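Local coordinates for protein PnpC (Pseudomonas putida, PDB 3N9T) that probably catalyses the intradiol ring cleavage of hydroxyquinol by dioxygen at a ferric iron site and carries bound phospholipid in its helical N-terminal part, at residues A[64-69]-A[199-204]; A[95-100]-A[137-142]; A[128-133]-A[257-262]. All blocks are in the same frame, centred on the assembly; numbering follows the deposited sequence.

Contact 1. Residues A[64-69]-A[199-204]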
loop_
_atom_site.group_PDB
_atom_site.type_symbol
_atom_site.label_atom_id
_atom_site.label_comp_id
_atom_site.label_asym_id
_atom_site.label_seq_id
_atom_site.Cartn_x
_atom_site.Cartn_y
_atom_site.Cartn_z
ATOM N N GLY A 64 1.606 8.685 2.052
ATOM C CA GLY A 64 2.745 9.116 1.231
ATOM C C GLY A 64 3.006 10.620 1.369
ATOM O O GLY A 64 4.174 11.038 1.495
ATOM N N GLN A 65 1.937 11.422 1.394
ATOM C CA GLN A 65 2.081 12.882 1.472
ATOM C C GLN A 65 2.645 13.368 2.796
ATOM O O GLN A 65 3.224 14.465 2.828
ATOM C CB GLN A 65 0.743 13.582 1.232
ATOM C CG GLN A 65 0.331 13.555 -0.233
ATOM C CD GLN A 65 1.016 14.656 -1.034
ATOM O OE1 GLN A 65 1.062 15.819 -0.595
ATOM N NE2 GLN A 65 1.537 14.304 -2.216
ATOM N N LYS A 66 2.460 12.569 3.866
ATOM C CA LYS A 66 3.001 12.861 5.226
ATOM C C LYS A 66 4.499 12.595 5.331
ATOM O O LYS A 66 5.158 12.963 6.335
ATOM C CB LYS A 66 2.262 12.039 6.301
ATOM C CG LYS A 66 2.418 12.569 7.770
ATOM C CD LYS A 66 1.576 13.817 8.017
ATOM C CE LYS A 66 1.939 14.405 9.366
ATOM N NZ LYS A 66 0.872 15.431 9.710
ATOM N N CYS A 67 5.046 11.913 4.337
ATOM C CA CYS A 67 6.465 11.656 4.329
ATOM C C CYS A 67 7.156 12.947 3.826
ATOM O O CYS A 67 6.798 13.470 2.783
ATOM C CB CYS A 67 6.791 10.441 3.448
ATOM S SG CYS A 67 6.029 8.882 3.983
ATOM N N ASP A 68 8.085 13.490 4.606
ATOM C CA ASP A 68 8.742 14.747 4.220
ATOM C C ASP A 68 10.143 14.368 3.741
ATOM O O ASP A 68 10.515 13.196 3.770
ATOM C CB ASP A 68 8.762 15.748 5.388
ATOM C CG ASP A 68 9.503 15.208 6.631
ATOM O OD1 ASP A 68 10.132 14.092 6.566
ATOM O OD2 ASP A 68 9.447 15.902 7.680
ATOM N N GLY A 69 10.961 15.303 3.282
ATOM C CA GLY A 69 12.303 14.796 2.884
ATOM C C GLY A 69 13.110 14.227 4.074
ATOM O O GLY A 69 14.148 13.570 3.889
ATOM N N ASP A 199 -0.034 12.188 14.699
ATOM C CA ASP A 199 -0.648 13.350 14.051
ATOM C C ASP A 199 -0.794 13.151 12.550
ATOM O O ASP A 199 -1.062 14.115 11.803
ATOM C CB ASP A 199 0.197 14.593 14.317
ATOM C CG ASP A 199 1.594 14.453 13.839
ATOM O OD1 ASP A 199 2.152 13.318 13.742
ATOM O OD2 ASP A 199 2.179 15.519 13.573
ATOM N N GLY A 200 -0.616 11.914 12.094
ATOM C CA GLY A 200 -0.762 11.617 10.682
ATOM C C GLY A 200 -1.810 10.538 10.479
ATOM O O GLY A 200 -2.535 10.171 11.413
ATOM N N PRO A 201 -1.865 9.985 9.258
ATOM C CA PRO A 201 -2.782 8.846 8.992
ATOM C C PRO A 201 -2.597 7.649 9.907
ATOM O O PRO A 201 -3.594 7.008 10.273
ATOM C CB PRO A 201 -2.507 8.480 7.526
ATOM C CG PRO A 201 -1.781 9.717 6.943
ATOM C CD PRO A 201 -1.162 10.489 8.045
ATOM N N VAL A 202 -1.376 7.306 10.295
ATOM C CA VAL A 202 -1.221 6.135 11.225
ATOM C C VAL A 202 -2.021 6.421 12.524
ATOM O O VAL A 202 -2.744 5.580 13.012
ATOM C CB VAL A 202 0.261 5.881 11.517
ATOM C CG1 VAL A 202 0.477 4.955 12.720
ATOM C CG2 VAL A 202 0.946 5.325 10.202
ATOM N N GLY A 203 -1.948 7.659 13.018
ATOM C CA GLY A 203 -2.739 8.022 14.229
ATOM C C GLY A 203 -4.218 7.799 14.033
ATOM O O GLY A 203 -4.915 7.354 14.948
ATOM N N GLU A 204 -4.709 8.048 12.809
ATOM C CA GLU A 204 -6.127 7.822 12.497
ATOM C C GLU A 204 -6.496 6.384 12.506
ATOM O O GLU A 204 -7.553 6.007 13.041
ATOM C CB GLU A 204 -6.494 8.335 11.115
ATOM C CG GLU A 204 -6.643 9.823 11.023
ATOM C CD GLU A 204 -6.809 10.255 9.548
ATOM O OE1 GLU A 204 -7.291 9.426 8.697
ATOM O OE2 GLU A 204 -6.415 11.395 9.248
#

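Contact 2. Residues A[95-100]-A[137-142]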
loop_
_atom_site.group_PDB
_atom_site.type_symbol
_atom_site.label_atom_id
_atom_site.label_comp_id
_atom_site.label_asym_id
_atom_site.label_seq_id
_atom_site.Cartn_x
_atom_site.Cartn_y
_atom_site.Cartn_z
ATOM N N GLN A 95 17.348 -17.755 13.614
ATOM C CA GLN A 95 18.397 -18.308 14.516
ATOM C C GLN A 95 17.915 -19.608 15.170
ATOM O O GLN A 95 16.744 -19.712 15.553
ATOM C CB GLN A 95 18.737 -17.307 15.635
ATOM C CG GLN A 95 19.288 -15.923 15.180
ATOM C CD GLN A 95 19.223 -14.844 16.278
ATOM O OE1 GLN A 95 18.344 -14.859 17.157
ATOM N NE2 GLN A 95 20.135 -13.903 16.210
ATOM N N SER A 96 18.804 -20.599 15.284
ATOM C CA SER A 96 18.455 -21.893 15.916
ATOM C C SER A 96 19.170 -22.053 17.256
ATOM O O SER A 96 18.908 -23.007 18.002
ATOM C CB SER A 96 18.780 -23.077 15.003
ATOM O OG SER A 96 20.011 -22.853 14.349
ATOM N N THR A 97 20.045 -21.088 17.554
ATOM C CA THR A 97 20.944 -21.147 18.707
ATOM C C THR A 97 20.357 -20.365 19.879
ATOM O O THR A 97 19.216 -19.906 19.831
ATOM C CB THR A 97 22.270 -20.469 18.323
ATOM O OG1 THR A 97 21.946 -19.155 17.843
ATOM C CG2 THR A 97 23.006 -21.271 17.204
ATOM N N ASN A 98 21.126 -20.200 20.938
ATOM C CA ASN A 98 20.661 -19.383 22.034
ATOM C C ASN A 98 21.154 -17.932 21.810
ATOM O O ASN A 98 21.365 -17.211 22.797
ATOM C CB ASN A 98 21.210 -19.906 23.380
ATOM C CG ASN A 98 22.756 -19.962 23.409
ATOM O OD1 ASN A 98 23.404 -20.239 22.387
ATOM N ND2 ASN A 98 23.344 -19.720 24.575
ATOM N N ALA A 99 21.379 -17.530 20.546
ATOM C CA ALA A 99 21.865 -16.159 20.266
ATOM C C ALA A 99 20.771 -15.151 20.661
ATOM O O ALA A 99 19.550 -15.462 20.643
ATOM C CB ALA A 99 22.267 -15.997 18.792
ATOM N N THR A 100 21.180 -13.954 21.099
ATOM C CA THR A 100 20.153 -12.988 21.454
ATOM C C THR A 100 19.239 -12.677 20.268
ATOM O O THR A 100 19.730 -12.492 19.183
ATOM C CB THR A 100 20.755 -11.650 21.992
ATOM O OG1 THR A 100 21.661 -11.987 23.035
ATOM C CG2 THR A 100 19.642 -10.755 22.530
ATOM N N LEU A 137 28.757 -12.647 25.129
ATOM C CA LEU A 137 29.286 -13.990 25.108
ATOM C C LEU A 137 29.076 -14.576 23.714
ATOM O O LEU A 137 28.290 -13.998 22.908
ATOM C CB LEU A 137 28.470 -14.811 26.125
ATOM C CG LEU A 137 28.548 -14.371 27.594
ATOM C CD1 LEU A 137 27.704 -15.326 28.437
ATOM C CD2 LEU A 137 30.007 -14.326 28.061
ATOM N N ASP A 138 29.788 -15.678 23.418
ATOM C CA ASP A 138 29.492 -16.474 22.241
ATOM C C ASP A 138 28.499 -17.528 22.646
ATOM O O ASP A 138 28.114 -17.645 23.839
ATOM C CB ASP A 138 30.749 -17.133 21.568
ATOM C CG ASP A 138 31.528 -18.075 22.499
ATOM O OD1 ASP A 138 30.951 -18.604 23.438
ATOM O OD2 ASP A 138 32.752 -18.280 22.308
ATOM N N VAL A 139 28.085 -18.311 21.648
ATOM C CA VAL A 139 27.112 -19.366 21.852
ATOM C C VAL A 139 27.662 -20.482 22.770
ATOM O O VAL A 139 26.888 -21.173 23.412
ATOM C CB VAL A 139 26.645 -19.877 20.462
ATOM C CG1 VAL A 139 26.362 -21.340 20.489
ATOM C CG2 VAL A 139 25.455 -18.985 19.933
ATOM N N GLN A 140 28.988 -20.620 22.865
ATOM C CA GLN A 140 29.576 -21.551 23.827
ATOM C C GLN A 140 29.725 -20.917 25.197
ATOM O O GLN A 140 30.208 -21.558 26.108
ATOM C CB GLN A 140 30.934 -22.064 23.367
ATOM C CG GLN A 140 30.812 -22.952 22.115
ATOM C CD GLN A 140 30.773 -22.122 20.835
ATOM O OE1 GLN A 140 31.271 -20.970 20.789
ATOM N NE2 GLN A 140 30.173 -22.683 19.787
ATOM N N GLY A 141 29.335 -19.655 25.363
ATOM C CA GLY A 141 29.299 -19.110 26.719
ATOM C C GLY A 141 30.592 -18.494 27.136
ATOM O O GLY A 141 30.755 -18.125 28.278
ATOM N N ARG A 142 31.496 -18.311 26.192
ATOM C CA ARG A 142 32.776 -17.674 26.433
ATOM C C ARG A 142 32.716 -16.167 26.095
ATOM O O ARG A 142 31.988 -15.779 25.203
ATOM C CB ARG A 142 33.835 -18.318 25.518
ATOM C CG ARG A 142 33.986 -19.835 25.680
ATOM C CD ARG A 142 34.870 -20.406 24.576
ATOM N NE ARG A 142 34.175 -20.462 23.302
ATOM C CZ ARG A 142 34.618 -21.159 22.252
ATOM N NH1 ARG A 142 35.748 -21.833 22.385
ATOM N NH2 ARG A 142 33.960 -21.164 21.086
#

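Contact 3. Residues A[128-133]-A[257-262]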
loop_
_atom_site.group_PDB
_atom_site.type_symbol
_atom_site.label_atom_id
_atom_site.label_comp_id
_atom_site.label_asym_id
_atom_site.label_seq_id
_atom_site.Cartn_x
_atom_site.Cartn_y
_atom_site.Cartn_z
ATOM N N VAL A 128 15.841 8.711 36.785
ATOM C CA VAL A 128 16.164 7.821 37.878
ATOM C C VAL A 128 17.478 7.043 37.489
ATOM O O VAL A 128 17.497 6.308 36.492
ATOM C CB VAL A 128 15.028 6.780 38.106
ATOM C CG1 VAL A 128 15.456 5.759 39.187
ATOM C CG2 VAL A 128 13.629 7.491 38.425
ATOM N N PRO A 129 18.556 7.196 38.282
ATOM C CA PRO A 129 19.884 6.596 37.912
ATOM C C PRO A 129 19.788 5.072 37.789
ATOM O O PRO A 129 19.052 4.436 38.573
ATOM C CB PRO A 129 20.790 7.002 39.119
ATOM C CG PRO A 129 20.147 8.423 39.531
ATOM C CD PRO A 129 18.647 7.976 39.551
ATOM N N ALA A 130 20.472 4.481 36.797
ATOM C CA ALA A 130 20.428 3.025 36.669
ATOM C C ALA A 130 21.809 2.554 36.230
ATOM O O ALA A 130 22.486 3.233 35.501
ATOM C CB ALA A 130 19.344 2.597 35.614
ATOM N N LEU A 131 22.174 1.368 36.646
ATOM C CA LEU A 131 23.394 0.733 36.075
ATOM C C LEU A 131 22.893 -0.390 35.180
ATOM O O LEU A 131 22.164 -1.285 35.687
ATOM C CB LEU A 131 24.220 0.110 37.192
ATOM C CG LEU A 131 25.462 -0.693 36.723
ATOM C CD1 LEU A 131 26.434 0.235 35.897
ATOM C CD2 LEU A 131 26.143 -1.313 37.962
ATOM N N VAL A 132 23.215 -0.353 33.870
ATOM C CA VAL A 132 22.882 -1.478 32.976
ATOM C C VAL A 132 24.207 -2.179 32.723
ATOM O O VAL A 132 25.157 -1.565 32.256
ATOM C CB VAL A 132 22.182 -1.004 31.650
ATOM C CG1 VAL A 132 21.981 -2.261 30.685
ATOM C CG2 VAL A 132 20.826 -0.326 31.953
ATOM N N TYR A 133 24.329 -3.435 33.094
ATOM C CA TYR A 133 25.613 -4.107 32.976
ATOM C C TYR A 133 25.417 -5.581 32.597
ATOM O O TYR A 133 24.287 -6.109 32.621
ATOM C CB TYR A 133 26.419 -3.963 34.309
ATOM C CG TYR A 133 25.928 -4.799 35.449
ATOM C CD1 TYR A 133 24.619 -4.627 35.976
ATOM C CD2 TYR A 133 26.795 -5.667 36.121
ATOM C CE1 TYR A 133 24.153 -5.425 37.057
ATOM C CE2 TYR A 133 26.351 -6.446 37.216
ATOM C CZ TYR A 133 25.046 -6.294 37.687
ATOM O OH TYR A 133 24.618 -7.065 38.741
ATOM N N VAL A 257 14.190 -7.251 30.668
ATOM C CA VAL A 257 15.185 -7.325 31.727
ATOM C C VAL A 257 14.601 -6.531 32.917
ATOM O O VAL A 257 14.018 -5.452 32.742
ATOM C CB VAL A 257 16.556 -6.746 31.237
ATOM C CG1 VAL A 257 16.456 -5.195 30.983
ATOM C CG2 VAL A 257 17.602 -7.091 32.217
ATOM N N LYS A 258 14.773 -7.063 34.115
ATOM C CA LYS A 258 14.327 -6.431 35.332
ATOM C C LYS A 258 15.268 -5.307 35.848
ATOM O O LYS A 258 16.460 -5.516 36.022
ATOM C CB LYS A 258 14.217 -7.562 36.370
ATOM C CG LYS A 258 13.838 -7.105 37.794
ATOM C CD LYS A 258 12.373 -6.835 37.952
ATOM C CE LYS A 258 12.056 -6.876 39.469
ATOM N NZ LYS A 258 10.657 -6.414 39.725
ATOM N N TYR A 259 14.743 -4.117 36.063
ATOM C CA TYR A 259 15.503 -3.077 36.728
ATOM C C TYR A 259 15.311 -3.223 38.276
ATOM O O TYR A 259 14.338 -2.718 38.809
ATOM C CB TYR A 259 15.106 -1.705 36.228
ATOM C CG TYR A 259 15.660 -1.385 34.841
ATOM C CD1 TYR A 259 15.123 -1.971 33.705
ATOM C CD2 TYR A 259 16.679 -0.464 34.690
ATOM C CE1 TYR A 259 15.625 -1.676 32.403
ATOM C CE2 TYR A 259 17.204 -0.151 33.424
ATOM C CZ TYR A 259 16.677 -0.766 32.283
ATOM O OH TYR A 259 17.199 -0.397 31.080
ATOM N N GLU A 260 16.216 -3.950 38.942
ATOM C CA GLU A 260 16.072 -4.280 40.394
ATOM C C GLU A 260 16.507 -3.124 41.232
ATOM O O GLU A 260 17.353 -2.338 40.823
ATOM C CB GLU A 260 16.945 -5.472 40.786
ATOM C CG GLU A 260 16.835 -6.667 39.884
ATOM C CD GLU A 260 17.646 -7.851 40.399
ATOM O OE1 GLU A 260 18.614 -7.654 41.176
ATOM O OE2 GLU A 260 17.277 -8.985 40.061
ATOM N N ASP A 261 15.942 -3.000 42.415
ATOM C CA ASP A 261 16.364 -1.938 43.338
ATOM C C ASP A 261 17.535 -2.483 44.121
ATOM O O ASP A 261 17.450 -3.542 44.675
ATOM C CB ASP A 261 15.194 -1.512 44.242
ATOM C CG ASP A 261 13.982 -1.061 43.424
ATOM O OD1 ASP A 261 13.959 0.121 43.034
ATOM O OD2 ASP A 261 13.078 -1.899 43.146
ATOM N N ARG A 262 18.669 -1.801 44.096
ATOM C CA ARG A 262 19.845 -2.324 44.778
ATOM C C ARG A 262 20.304 -1.383 45.879
ATOM O O ARG A 262 20.104 -0.182 45.750
ATOM C CB ARG A 262 21.016 -2.460 43.796
ATOM C CG ARG A 262 20.787 -3.487 42.719
ATOM C CD ARG A 262 20.694 -4.880 43.315
ATOM N NE ARG A 262 20.731 -5.766 42.165
ATOM C CZ ARG A 262 21.873 -6.172 41.615
ATOM N NH1 ARG A 262 23.030 -5.796 42.158
ATOM N NH2 ARG A 262 21.849 -6.945 40.527
#

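Contact 1. Residues A[64-69]-A[199-204]
Lys66 meets all three residues that open the facing segment, laying its carbon chain along Gly200 and Pro201 and ending at Asp199. Just before it, Gly64 and Gln65 lie in the last part of the helix 50-65, and the amide of Gln65 is turned elsewhere, donating NE2 to Gly64 O of the second subunit. Lys66 follows with its CG anti to the backbone N (chi1 -162°) and a bend at chi2, a shape that carries the chain over the start of the helix 201-209. Its CB stands 4.1 Å from CD of Pro201, and further out Lys66 CE lies 4.1 Å from CA of Gly200, the N-cap residue. The ammonium group then donates from NZ to O of Asp199 at 3.1 Å, reaching the oxygen from above the carbonyl plane, 49° out of it. Asp199 OD2 lies 4.1 Å from Lys66 NZ, too far for a salt bridge, while OD1 pairs with Arg72. Replacing Lys66 by an alanine would probably leave the Asp199 carbonyl without this donor and open a gap beside Pro201 and Gly200. Beyond Lys66 the chain turns away, and Cys67 packs on Thr61 of the second subunit. Pro201 fits against Phe59, Ala62 and Thr63 of the helix 50-65, and both it and Lys66 touch Glu74, so the start of the helix 201-209 packs against helices 50-65 and 74-81.

Contact 2. Residues A[95-100]-A[137-142]
Val139 pushes its CG2 methyl against the turn formed by Thr97, Asn98 and Ala99, and nearly all of the contact gathers round that one group. Asn98 approaches closest: its CG sits between the backbone N and the carbonyl carbon (chi1 57°), which brings the amide end nearer the other loop, OD1 lying 3.4 Å from CG2 of Val139 and also near CG1. Thr97 crosses the valine at about a right angle, its CB 3.9 Å from Val139 CG2. The hydroxyl of Thr97 is occupied otherwise, since OG1 accepts from Ala99 N at 3.2 Å in an ST turn and also bonds Glu288. Val286 of the strand 278-287 touches both Val139 and Asn98 and so completes the packed side.

Val139 belongs to a type I turn from Asp138 to Gly141 at the far end of the strand 129-138. The exposed Gln140, Gly141 and Arg142 make the looser side and do not touch 95-100. Arg142 NE makes a salt bridge to Asp138 OD2 at 2.8 Å, and Arg142 NH2 donates to OE1 of Gln140.

The Thr97 hydroxyl and the Asp138 carboxylate thus find partners away from the interface, and the loops meet through van der Waals contact.

Contact 3. Residues A[128-133]-A[257-262]
Tyr259 and Arg262 reach from one segment to a strand running almost across theirs, the touching parts being 98° apart in direction, and each meets its partners in a different way. The Tyr259 ring, with CG anti to the carbonyl carbon (chi1 -75°), extends toward the strand 129-138. Ala130 comes to the edge of this ring, near its plane, with CB 4.1 Å from CE2 of Tyr259. Val132 crosses the same side chain obliquely: its CG2 lies 3.9 Å from Tyr259 CE2 and 3.7 Å from Tyr259 OH, placing one methyl beside the outer end of the phenol.

The second meeting is polar. Tyr133 has its CG between the backbone N and the carbonyl carbon, which helps bring the hydroxyl end of the ring nearer 257-262. Arg262 bends at chi2, and its NH2 donates to Tyr133 OH at 3.3 Å along a fairly straight path, 156° at the hydrogen. Arg262 NH2 comes to the edge of the Tyr133 ring, and the hydroxyl lies at the edge of the guanidinium, the two planes standing steeply to each other. Arg262 NE forms a salt bridge with OE1 of Glu260 at 3.0 Å, using that oxygen's anti lone pair, while NH1 pairs with Asp266 and Asp268 O. The hydroxyl of Tyr133 also bonds OD1 of Asp268, and its ring stacks edge-to-face with Tyr282.

The apolar half lies near the iron site, the Tyr259 side chain about 12 Å from the metal, without reaching it. In the other half, two carboxylates share the arginine's charge and probably hold its guanidinium steady against the hydroxyl of the buried Tyr133.

In the fold
From the N terminus the chain first passes the helix 50-65, whose end opens contact 1; that loop closes only at 199-204, joining the helical N-terminal part to the helix 201-209 beside the dimer partner. Within it, residues 95-100 meet 137-142, so contact 2 is nested inside contact 1 and ties the stretch after helix 84-91 to the end of the strand 129-138. Contact 3 starts on that same strand but returns much later, at 257-262, and therefore crosses both other loops. Contacts 2 and 3 reach one sheet, their centres 24 Å apart, whereas contact 1 lies on the opposite side of the chain's centre from both.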